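[Ribosomal protein bS18]-alanine N-acetyltransferase (Escherichia coli O157:H7, PDB 5ISV) probably transfers the acetyl group of acetyl-CoA to the N-terminal alanine of ribosomal protein bS18, as a GNAT-family acetyltransferase. Local coordinates at residues Met51-Ile56 against Arg82-His87. Residues are numbered along the deposited sequence; the frame is centred on the assembly and turned at random.
Sequences MAAFAI and RALLEH
Helix-on-sheet packing in the GNAT core joins Leu84, on helix 80-94, to Ala53, Phe54 and Ala55 of strand 50-60. In this family the helix that follows the strand that probably binds acetyl-CoA, here 63-71, lies against one face of the central sheet, and Leu84 is the side chain that carries it onto the neighbouring strand. With CG anti to the backbone N (chi1 -170°), the branch extends toward the strand and lays one methyl, CD2, between two alanines. Leu84 CD2 is 3.9 Å from Ala53 CB and again 3.9 Å from Ala55 CB, so the two small side chains flank it along the strand. Between them the methyl settles onto the bare main chain: Leu84 CD2 lies 3.5 Å from Phe54 C and 3.7 Å from Ala55 N. That close approach is possible because Phe54 turns its CB away from the helix, and the alanines bring only single methyls to this face. Leu84 CG adds a looser touch, 4.1 Å from Ala55 CB. The contact is buried and held by van der Waals packing alone, methyl to methyl and methyl to peptide, and it is small at 133 Å². The axes of the two short segments come within 8.9 Å and run roughly parallel, 35° apart. Just before the contact the strand carries a classic beta bulge, where Ala52 and Ala53 share Leu45 as their partner on strand 43-47; Ala53 also touches Val71, which probably helps bind acetyl-CoA. Leu84 leans further onto Phe43 of strand 43-47, while its neighbour Leu85 packs on Ile69 of strand 63-71, spreading the helix over three adjacent strands. On the other face of the sheet, Phe54 packs against helix 12-22 and meets Phe32 edge-to-face.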
loop_
_atom_site.group_PDB
_atom_site.type_symbol
_atom_site.label_atom_id
_atom_site.label_comp_id
_atom_site.label_asym_id
_atom_site.label_seq_id
_atom_site.Cartn_x
_atom_site.Cartn_y
_atom_site.Cartn_z
ATOM N N MET A 51 16.497 2.767 -4.410
ATOM C CA MET A 51 15.103 2.564 -4.040
ATOM C C MET A 51 14.514 3.869 -3.528
ATOM O O MET A 51 15.122 4.527 -2.690
ATOM C CB MET A 51 15.011 1.498 -2.982
ATOM C CG MET A 51 13.545 1.073 -2.747
ATOM S SD MET A 51 13.245 -0.046 -1.353
ATOM C CE MET A 51 14.128 -1.498 -1.910
ATOM N N ALA A 52 13.346 4.235 -4.069
ATOM C CA ALA A 52 12.681 5.465 -3.704
ATOM C C ALA A 52 11.339 5.275 -2.962
ATOM O O ALA A 52 10.904 6.157 -2.226
ATOM C CB ALA A 52 12.489 6.309 -4.951
ATOM N N ALA A 53 10.698 4.133 -3.178
ATOM C CA ALA A 53 9.405 3.840 -2.520
ATOM C C ALA A 53 9.194 2.329 -2.498
ATOM O O ALA A 53 9.774 1.586 -3.272
ATOM C CB ALA A 53 8.285 4.549 -3.265
ATOM N N PHE A 54 8.320 1.885 -1.578
ATOM C CA PHE A 54 7.927 0.472 -1.562
ATOM C C PHE A 54 6.459 0.367 -1.100
ATOM O O PHE A 54 5.951 1.294 -0.502
ATOM C CB PHE A 54 8.800 -0.349 -0.577
ATOM C CG PHE A 54 8.645 0.056 0.854
ATOM C CD1 PHE A 54 7.582 -0.457 1.629
ATOM C CD2 PHE A 54 9.487 0.958 1.457
ATOM C CE1 PHE A 54 7.420 -0.029 2.901
ATOM C CE2 PHE A 54 9.328 1.363 2.750
ATOM C CZ PHE A 54 8.276 0.860 3.489
ATOM N N ALA A 55 5.877 -0.773 -1.468
ATOM C CA ALA A 55 4.477 -1.088 -1.049
ATOM C C ALA A 55 4.438 -2.558 -0.679
ATOM O O ALA A 55 4.813 -3.424 -1.429
ATOM C CB ALA A 55 3.522 -0.794 -2.165
ATOM N N ILE A 56 3.866 -2.817 0.505
ATOM C CA ILE A 56 3.770 -4.186 1.083
ATOM C C ILE A 56 2.277 -4.544 1.097
ATOM O O ILE A 56 1.483 -3.872 1.777
ATOM C CB ILE A 56 4.315 -4.177 2.499
ATOM C CG1 ILE A 56 5.687 -3.590 2.670
ATOM C CG2 ILE A 56 4.245 -5.586 3.131
ATOM C CD1 ILE A 56 6.749 -4.304 1.910
ATOM N N ARG A 82 1.683 7.329 -6.284
ATOM C CA ARG A 82 0.678 6.988 -7.336
ATOM C C ARG A 82 1.172 5.968 -8.297
ATOM O O ARG A 82 0.417 5.092 -8.687
ATOM C CB ARG A 82 0.260 8.170 -8.221
ATOM C CG ARG A 82 -0.781 9.031 -7.666
ATOM C CD ARG A 82 -1.012 10.244 -8.545
ATOM N NE ARG A 82 -1.985 11.121 -7.951
ATOM C CZ ARG A 82 -3.313 11.014 -8.106
ATOM N NH1 ARG A 82 -3.847 10.065 -8.872
ATOM N NH2 ARG A 82 -4.098 11.874 -7.491
ATOM N N ALA A 83 2.409 6.158 -8.788
ATOM C CA ALA A 83 2.904 5.233 -9.802
ATOM C C ALA A 83 2.903 3.815 -9.232
ATOM O O ALA A 83 2.526 2.880 -9.919
ATOM C CB ALA A 83 4.294 5.646 -10.313
ATOM N N LEU A 84 3.370 3.697 -7.998
ATOM C CA LEU A 84 3.514 2.415 -7.372
ATOM C C LEU A 84 2.107 1.788 -7.070
ATOM O O LEU A 84 1.865 0.613 -7.371
ATOM C CB LEU A 84 4.346 2.611 -6.126
ATOM C CG LEU A 84 4.814 1.361 -5.422
ATOM C CD1 LEU A 84 5.547 0.390 -6.323
ATOM C CD2 LEU A 84 5.704 1.739 -4.230
ATOM N N LEU A 85 1.171 2.609 -6.615
ATOM C CA LEU A 85 -0.195 2.158 -6.378
ATOM C C LEU A 85 -0.888 1.746 -7.654
ATOM O O LEU A 85 -1.529 0.729 -7.710
ATOM C CB LEU A 85 -0.967 3.251 -5.704
ATOM C CG LEU A 85 -0.606 3.397 -4.240
ATOM C CD1 LEU A 85 -1.035 4.789 -3.797
ATOM C CD2 LEU A 85 -1.214 2.297 -3.332
ATOM N N GLU A 86 -0.730 2.530 -8.722
ATOM C CA GLU A 86 -1.299 2.175 -10.005
ATOM C C GLU A 86 -0.781 0.824 -10.541
ATOM O O GLU A 86 -1.559 0.007 -11.068
ATOM C CB GLU A 86 -1.102 3.358 -11.008
ATOM C CG GLU A 86 -1.960 4.602 -10.632
ATOM C CD GLU A 86 -1.650 5.937 -11.345
ATOM O OE1 GLU A 86 -0.539 6.119 -11.903
ATOM O OE2 GLU A 86 -2.530 6.849 -11.316
ATOM N N HIS A 87 0.521 0.596 -10.360
ATOM C CA HIS A 87 1.153 -0.661 -10.738
ATOM C C HIS A 87 0.502 -1.824 -9.947
ATOM O O HIS A 87 0.120 -2.852 -10.529
ATOM C CB HIS A 87 2.682 -0.602 -10.501
ATOM C CG HIS A 87 3.381 -1.823 -10.964
ATOM N ND1 HIS A 87 3.862 -1.959 -12.249
ATOM C CD2 HIS A 87 3.661 -2.987 -10.330
ATOM C CE1 HIS A 87 4.401 -3.158 -12.389
ATOM N NE2 HIS A 87 4.303 -3.796 -11.235
#